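Local coordinates for protein xylulose kinase (Escherichia coli, PDB 2ITM) that phosphorylates D-xylulose to D-xylulose 5-phosphate at the expense of ATP, and accepts 1-deoxy-D-xylulose less efficiently, at residues L65-M77 and W220-N234. Sequence-based numbering, arbitrary orientation.
Sequences LQDVKALGIAGQM and WGMATVPVVAGGGDN. With XUL (D-xylulose), chain C.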
ATOM      1  N   LEU A  65      49.176  15.263  17.479  1.00 37.59           N
ATOM      2  CA  LEU A  65      49.001  13.891  17.894  1.00 40.85           C
ATOM      3  C   LEU A  65      50.261  13.371  18.557  1.00 41.16           C
ATOM      4  O   LEU A  65      50.393  12.184  18.809  1.00 34.75           O
ATOM      5  CB  LEU A  65      48.659  13.039  16.681  1.00 35.52           C
ATOM      6  CG  LEU A  65      47.523  13.568  15.825  1.00 33.47           C
ATOM      7  CD1 LEU A  65      47.202  12.608  14.688  1.00 25.66           C
ATOM      8  CD2 LEU A  65      46.317  13.831  16.684  1.00 21.91           C
ATOM      9  N   GLN A  66      51.191  14.274  18.818  1.00 40.05           N
ATOM     10  CA  GLN A  66      52.485  13.903  19.359  1.00 45.76           C
ATOM     11  C   GLN A  66      52.408  13.381  20.788  1.00 31.30           C
ATOM     12  O   GLN A  66      53.350  12.785  21.271  1.00 38.07           O
ATOM     13  CB  GLN A  66      53.483  15.058  19.264  1.00 47.80           C
ATOM     14  CG  GLN A  66      54.021  15.349  17.867  1.00 43.07           C
ATOM     15  CD  GLN A  66      54.914  14.249  17.312  1.00 63.24           C
ATOM     16  OE1 GLN A  66      55.594  14.447  16.311  1.00 50.91           O
ATOM     17  NE2 GLN A  66      54.907  13.096  17.952  1.00 47.36           N
ATOM     18  N   ASP A  67      51.279  13.596  21.449  1.00 26.53           N
ATOM     19  CA  ASP A  67      51.081  13.084  22.804  1.00 38.10           C
ATOM     20  C   ASP A  67      50.136  11.889  22.901  1.00 29.29           C
ATOM     21  O   ASP A  67      49.762  11.481  23.987  1.00 36.41           O
ATOM     22  CB  ASP A  67      50.588  14.191  23.729  1.00 51.24           C
ATOM     23  CG  ASP A  67      51.643  15.220  24.019  1.00 65.14           C
ATOM     24  OD1 ASP A  67      52.626  14.894  24.705  1.00 50.53           O
ATOM     25  OD2 ASP A  67      51.566  16.377  23.587  1.00 54.20           O
ATOM     26  N   VAL A  68      49.756  11.331  21.766  1.00 32.88           N
ATOM     27  CA  VAL A  68      49.048  10.066  21.752  1.00 32.42           C
ATOM     28  C   VAL A  68      49.916   8.937  22.296  1.00 32.29           C
ATOM     29  O   VAL A  68      51.078   8.816  21.948  1.00 30.39           O
ATOM     30  CB  VAL A  68      48.533   9.725  20.353  1.00 21.07           C
ATOM     31  CG1 VAL A  68      47.875   8.372  20.338  1.00 19.42           C
ATOM     32  CG2 VAL A  68      47.582  10.774  19.877  1.00 19.23           C
ATOM     33  N   LYS A  69      49.323   8.103  23.134  1.00 32.76           N
ATOM     34  CA  LYS A  69      50.042   7.069  23.844  1.00 29.28           C
ATOM     35  C   LYS A  69      49.656   5.669  23.367  1.00 39.87           C
ATOM     36  O   LYS A  69      50.431   4.736  23.480  1.00 26.30           O
ATOM     37  CB  LYS A  69      49.800   7.190  25.329  1.00 39.58           C
ATOM     38  CG  LYS A  69      50.098   8.568  25.879  1.00 49.82           C
ATOM     39  CD  LYS A  69      49.896   8.631  27.379  1.00 64.11           C
ATOM     40  CE  LYS A  69      49.984  10.071  27.895  1.00 85.51           C
ATOM     41  NZ  LYS A  69      49.641  10.208  29.334  1.00 45.37           N
ATOM     42  N   ALA A  70      48.443   5.538  22.846  1.00 33.72           N
ATOM     43  CA  ALA A  70      48.006   4.299  22.217  1.00 35.14           C
ATOM     44  C   ALA A  70      46.959   4.530  21.138  1.00 35.54           C
ATOM     45  O   ALA A  70      46.290   5.545  21.122  1.00 17.11           O
ATOM     46  CB  ALA A  70      47.492   3.328  23.251  1.00 25.83           C
ATOM     47  N   LEU A  71      46.829   3.558  20.242  1.00 31.41           N
ATOM     48  CA  LEU A  71      45.882   3.638  19.138  1.00 29.42           C
ATOM     49  C   LEU A  71      45.055   2.366  18.946  1.00 26.97           C
ATOM     50  O   LEU A  71      45.578   1.266  18.977  1.00 18.13           O
ATOM     51  CB  LEU A  71      46.591   4.010  17.848  1.00 26.03           C
ATOM     52  CG  LEU A  71      45.731   4.115  16.599  1.00 24.96           C
ATOM     53  CD1 LEU A  71      46.308   5.068  15.584  1.00 15.57           C
ATOM     54  CD2 LEU A  71      45.541   2.754  15.999  1.00 23.90           C
ATOM     55  N   GLY A  72      43.760   2.557  18.737  1.00 32.06           N
ATOM     56  CA  GLY A  72      42.831   1.480  18.478  1.00 27.78           C
ATOM     57  C   GLY A  72      42.111   1.590  17.153  1.00 22.44           C
ATOM     58  O   GLY A  72      41.922   2.663  16.627  1.00 18.48           O
ATOM     59  N   ILE A  73      41.706   0.442  16.632  1.00 23.67           N
ATOM     60  CA  ILE A  73      40.902   0.362  15.425  1.00 29.78           C
ATOM     61  C   ILE A  73      39.622  -0.447  15.609  1.00 34.20           C
ATOM     62  O   ILE A  73      39.578  -1.408  16.362  1.00 25.89           O
ATOM     63  CB  ILE A  73      41.708  -0.180  14.227  1.00 25.59           C
ATOM     64  CG1 ILE A  73      41.962  -1.668  14.381  1.00 34.00           C
ATOM     65  CG2 ILE A  73      43.005   0.532  14.084  1.00 34.00           C
ATOM     66  CD1 ILE A  73      43.329  -2.072  13.958  1.00 43.90           C
ATOM     67  N   ALA A  74      38.586  -0.031  14.897  1.00 20.46           N
ATOM     68  CA  ALA A  74      37.408  -0.842  14.677  1.00 25.05           C
ATOM     69  C   ALA A  74      36.991  -0.789  13.209  1.00 26.83           C
ATOM     70  O   ALA A  74      37.473   0.049  12.463  1.00 23.27           O
ATOM     71  CB  ALA A  74      36.257  -0.359  15.537  1.00 17.48           C
ATOM     72  N   GLY A  75      36.104  -1.686  12.814  1.00 24.27           N
ATOM     73  CA  GLY A  75      35.846  -1.928  11.412  1.00 30.18           C
ATOM     74  C   GLY A  75      34.550  -2.634  11.075  1.00 26.29           C
ATOM     75  O   GLY A  75      34.065  -3.468  11.821  1.00 19.28           O
ATOM     76  N   GLN A  76      34.005  -2.278   9.928  1.00 23.03           N
ATOM     77  CA  GLN A  76      33.038  -3.099   9.236  1.00 25.95           C
ATOM     78  C   GLN A  76      33.440  -4.569   9.252  1.00 21.10           C
ATOM     79  O   GLN A  76      34.546  -4.925   8.896  1.00 22.18           O
ATOM     80  CB  GLN A  76      32.813  -2.593   7.806  1.00 20.02           C
ATOM     81  CG  GLN A  76      34.034  -2.654   6.916  1.00 25.51           C
ATOM     82  CD  GLN A  76      33.721  -2.508   5.439  1.00 27.88           C
ATOM     83  OE1 GLN A  76      33.094  -3.362   4.847  1.00 22.14           O
ATOM     84  NE2 GLN A  76      34.184  -1.424   4.851  1.00 28.20           N
ATOM     85  N   MET A  77      32.517  -5.407   9.680  1.00 21.62           N
ATOM     86  CA  MET A  77      32.814  -6.795   9.959  1.00 17.46           C
ATOM     87  C   MET A  77      32.791  -7.634   8.678  1.00 24.65           C
ATOM     88  O   MET A  77      32.259  -7.208   7.674  1.00 20.81           O
ATOM     89  CB  MET A  77      31.831  -7.339  10.993  1.00 26.04           C
ATOM     90  CG  MET A  77      31.748  -6.516  12.280  1.00 17.46           C
ATOM     91  SD  MET A  77      30.396  -6.978  13.350  1.00 30.51           S
ATOM     92  CE  MET A  77      30.988  -8.520  13.929  1.00 13.24           C
ATOM     93  N   TRP A 220      52.238  10.766  10.260  1.00 34.35           N
ATOM     94  CA  TRP A 220      51.028  11.135  10.984  1.00 38.33           C
ATOM     95  C   TRP A 220      51.335  12.061  12.156  1.00 30.98           C
ATOM     96  O   TRP A 220      50.450  12.500  12.861  1.00 35.97           O
ATOM     97  CB  TRP A 220      50.293   9.887  11.480  1.00 39.29           C
ATOM     98  CG  TRP A 220      49.527   9.126  10.426  1.00 32.61           C
ATOM     99  CD1 TRP A 220      49.328   9.483   9.136  1.00 33.53           C
ATOM    100  CD2 TRP A 220      48.864   7.877  10.596  1.00 34.58           C
ATOM    101  NE1 TRP A 220      48.579   8.538   8.486  1.00 33.84           N
ATOM    102  CE2 TRP A 220      48.285   7.536   9.365  1.00 38.22           C
ATOM    103  CE3 TRP A 220      48.696   7.003  11.669  1.00 28.16           C
ATOM    104  CZ2 TRP A 220      47.557   6.373   9.184  1.00 29.57           C
ATOM    105  CZ3 TRP A 220      47.980   5.863  11.481  1.00 26.77           C
ATOM    106  CH2 TRP A 220      47.417   5.555  10.257  1.00 28.53           C
ATOM    107  N   GLY A 221      52.611  12.353  12.345  1.00 48.29           N
ATOM    108  CA  GLY A 221      53.051  13.243  13.397  1.00 47.95           C
ATOM    109  C   GLY A 221      52.863  12.639  14.766  1.00 42.95           C
ATOM    110  O   GLY A 221      52.373  13.288  15.675  1.00 22.53           O
ATOM    111  N   MET A 222      53.239  11.378  14.900  1.00 30.27           N
ATOM    112  CA  MET A 222      53.158  10.726  16.183  1.00 42.98           C
ATOM    113  C   MET A 222      54.306   9.780  16.472  1.00 40.95           C
ATOM    114  O   MET A 222      55.089   9.463  15.595  1.00 44.50           O
ATOM    115  CB  MET A 222      51.786  10.070  16.395  1.00 44.41           C
ATOM    116  CG  MET A 222      51.365   9.061  15.361  1.00 44.81           C
ATOM    117  SD  MET A 222      49.579   8.949  15.147  1.00 34.62           S
ATOM    118  CE  MET A 222      49.160   8.231  16.718  1.00 23.44           C
ATOM    119  N   ALA A 223      54.391   9.340  17.716  1.00 32.79           N
ATOM    120  CA  ALA A 223      55.327   8.290  18.129  1.00 41.53           C
ATOM    121  C   ALA A 223      54.943   6.918  17.581  1.00 32.03           C
ATOM    122  O   ALA A 223      53.802   6.704  17.216  1.00 34.78           O
ATOM    123  CB  ALA A 223      55.425   8.250  19.630  1.00 18.00           C
ATOM    124  N   THR A 224      55.903   6.001  17.532  1.00 32.31           N
ATOM    125  CA  THR A 224      55.629   4.625  17.145  1.00 33.70           C
ATOM    126  C   THR A 224      54.771   3.942  18.190  1.00 36.04           C
ATOM    127  O   THR A 224      55.198   3.015  18.852  1.00 24.63           O
ATOM    128  CB  THR A 224      56.918   3.822  16.922  1.00 28.67           C
ATOM    129  OG1 THR A 224      57.744   3.882  18.086  1.00 36.09           O
ATOM    130  CG2 THR A 224      57.752   4.438  15.849  1.00 24.58           C
ATOM    131  N   VAL A 225      53.546   4.428  18.312  1.00 31.06           N
ATOM    132  CA  VAL A 225      52.653   4.120  19.413  1.00 26.07           C
ATOM    133  C   VAL A 225      52.111   2.688  19.330  1.00 28.81           C
ATOM    134  O   VAL A 225      51.949   2.149  18.251  1.00 28.58           O
ATOM    135  CB  VAL A 225      51.495   5.132  19.408  1.00 40.68           C
ATOM    136  CG1 VAL A 225      50.158   4.463  19.298  1.00 34.50           C
ATOM    137  CG2 VAL A 225      51.586   6.082  20.568  1.00 34.64           C
ATOM    138  N   PRO A 226      51.827   2.082  20.479  1.00 34.37           N
ATOM    139  CA  PRO A 226      51.281   0.726  20.519  1.00 19.29           C
ATOM    140  C   PRO A 226      49.858   0.642  19.979  1.00 28.06           C
ATOM    141  O   PRO A 226      49.063   1.547  20.185  1.00 24.64           O
ATOM    142  CB  PRO A 226      51.295   0.386  22.004  1.00 32.26           C
ATOM    143  CG  PRO A 226      51.842   1.562  22.693  1.00 24.25           C
ATOM    144  CD  PRO A 226      51.759   2.718  21.801  1.00 28.86           C
ATOM    145  N   VAL A 227      49.558  -0.434  19.268  1.00 27.65           N
ATOM    146  CA  VAL A 227      48.264  -0.605  18.642  1.00 18.32           C
ATOM    147  C   VAL A 227      47.536  -1.803  19.223  1.00 20.70           C
ATOM    148  O   VAL A 227      48.090  -2.879  19.294  1.00 13.50           O
ATOM    149  CB  VAL A 227      48.400  -0.821  17.141  1.00 21.34           C
ATOM    150  CG1 VAL A 227      47.049  -1.090  16.519  1.00 25.67           C
ATOM    151  CG2 VAL A 227      49.101   0.332  16.486  1.00 14.59           C
ATOM    152  N   VAL A 228      46.291  -1.608  19.625  1.00 17.90           N
ATOM    153  CA  VAL A 228      45.492  -2.710  20.129  1.00 19.15           C
ATOM    154  C   VAL A 228      44.705  -3.429  19.034  1.00 19.33           C
ATOM    155  O   VAL A 228      44.543  -2.920  17.944  1.00 19.18           O
ATOM    156  CB  VAL A 228      44.575  -2.301  21.295  1.00 23.03           C
ATOM    157  CG1 VAL A 228      45.369  -1.678  22.428  1.00 10.81           C
ATOM    158  CG2 VAL A 228      43.482  -1.390  20.822  1.00 15.13           C
ATOM    159  N   ALA A 229      44.228  -4.622  19.351  1.00 18.08           N
ATOM    160  CA  ALA A 229      43.482  -5.439  18.407  1.00 30.31           C
ATOM    161  C   ALA A 229      42.174  -4.803  17.939  1.00 17.76           C
ATOM    162  O   ALA A 229      41.778  -4.973  16.811  1.00 28.61           O
ATOM    163  CB  ALA A 229      43.228  -6.800  18.984  1.00 27.36           C
ATOM    164  N   GLY A 230      41.513  -4.080  18.828  1.00 20.25           N
ATOM    165  CA  GLY A 230      40.247  -3.454  18.520  1.00 20.80           C
ATOM    166  C   GLY A 230      39.060  -4.395  18.590  1.00 22.74           C
ATOM    167  O   GLY A 230      39.053  -5.353  19.341  1.00 18.99           O
ATOM    168  N   GLY A 231      38.052  -4.094  17.785  1.00 26.26           N
ATOM    169  CA  GLY A 231      36.828  -4.884  17.688  1.00 19.92           C
ATOM    170  C   GLY A 231      36.153  -4.683  16.344  1.00 23.09           C
ATOM    171  O   GLY A 231      36.384  -3.692  15.664  1.00 18.74           O
ATOM    172  N   GLY A 232      35.320  -5.635  15.951  1.00 22.82           N
ATOM    173  CA  GLY A 232      34.290  -5.358  14.980  1.00 18.37           C
ATOM    174  C   GLY A 232      33.483  -4.152  15.403  1.00 23.29           C
ATOM    175  O   GLY A 232      33.396  -3.848  16.582  1.00 19.76           O
ATOM    176  N   ASP A 233      32.889  -3.472  14.433  1.00 24.18           N
ATOM    177  CA  ASP A 233      32.189  -2.227  14.693  1.00 20.05           C
ATOM    178  C   ASP A 233      31.106  -2.292  15.770  1.00 20.50           C
ATOM    179  O   ASP A 233      31.050  -1.442  16.632  1.00 26.28           O
ATOM    180  CB  ASP A 233      31.682  -1.576  13.408  1.00 23.02           C
ATOM    181  CG  ASP A 233      30.722  -2.451  12.632  1.00 26.10           C
ATOM    182  OD1 ASP A 233      30.353  -3.538  13.103  1.00 34.77           O
ATOM    183  OD2 ASP A 233      30.279  -2.122  11.530  1.00 47.64           O
ATOM    184  N   ASN A 234      30.256  -3.308  15.723  1.00 25.49           N
ATOM    185  CA  ASN A 234      29.280  -3.513  16.780  1.00 17.64           C
ATOM    186  C   ASN A 234      29.903  -3.646  18.165  1.00 23.98           C
ATOM    187  O   ASN A 234      29.594  -2.878  19.053  1.00 22.42           O
ATOM    188  CB  ASN A 234      28.357  -4.692  16.478  1.00 24.88           C
ATOM    189  CG  ASN A 234      27.517  -4.477  15.246  1.00 19.09           C
ATOM    190  OD1 ASN A 234      26.857  -3.475  15.108  1.00 30.99           O
ATOM    191  ND2 ASN A 234      27.548  -5.424  14.345  1.00 32.95           N
TER
HETATM  192  C1  XUL C4930      26.679  -8.209  11.002  1.00 94.04           C
HETATM  193  C2  XUL C4930      26.540  -6.735  11.343  1.00101.84           C
HETATM  194  C3  XUL C4930      27.760  -5.884  11.317  1.00 47.09           C
HETATM  195  C4  XUL C4930      27.555  -4.922  10.177  1.00 57.13           C
HETATM  196  C5  XUL C4930      28.837  -4.253   9.729  1.00 32.58           C
HETATM  197  O1  XUL C4930      27.065  -8.953  12.128  1.00 49.32           O
HETATM  198  O2  XUL C4930      25.307  -6.092  11.108  1.00 96.61           O
HETATM  199  O3  XUL C4930      28.815  -6.730  10.963  1.00101.39           O
HETATM  200  O4  XUL C4930      27.039  -5.710   9.140  1.00 93.06           O
HETATM  201  O5  XUL C4930      29.896  -4.760  10.478  1.00 37.74           O
HETATM  202  O   HOH W   1      51.963   9.926  19.656  1.00 32.26           O
HETATM  203  O   HOH W   2      51.096  15.729  15.246  1.00 41.72           O
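D233 and M77 meet over O5 of D-xylulose, the hydroxyl that is phosphorylated. M77 N donates to O5 (2.8 Å, 164°), and O5 in turn donates to D233 OD2 (2.9 Å), consistent with D233 acting as the proton acceptor. CG of D233 sits between its backbone N and carbonyl carbon (chi1 60°), which turns the carboxylate to the sugar while OD1 lies 3.4 Å from M77 CG. With an alanine here, O5 would probably lose its acceptor and M77 CG its contact with OD1. Behind the carboxylate, D233 N bonds G75 O at 2.9 Å, from above the carbonyl plane, pinning the first turn of helix 233-241, with G232 as N-cap. Strands 70-75 and 226-232 are parallel neighbours in the sheet of the actin-like FGGY N-terminal domain, and both deliver substrate-binding residues from their C-terminal ends. Farther back L71 bridges the second strand: its N bonds P226 O and its O receives V228 N, both 3.0 Å. Between this pairing and the D233 end, G230 passes so close to I73 O that a side chain would collide. L71 CB packs on V225 CG1 (3.9 Å), and M222 CE reaches V68 CG1. At the far end, one water joins L65 O, V68 O and A223 N.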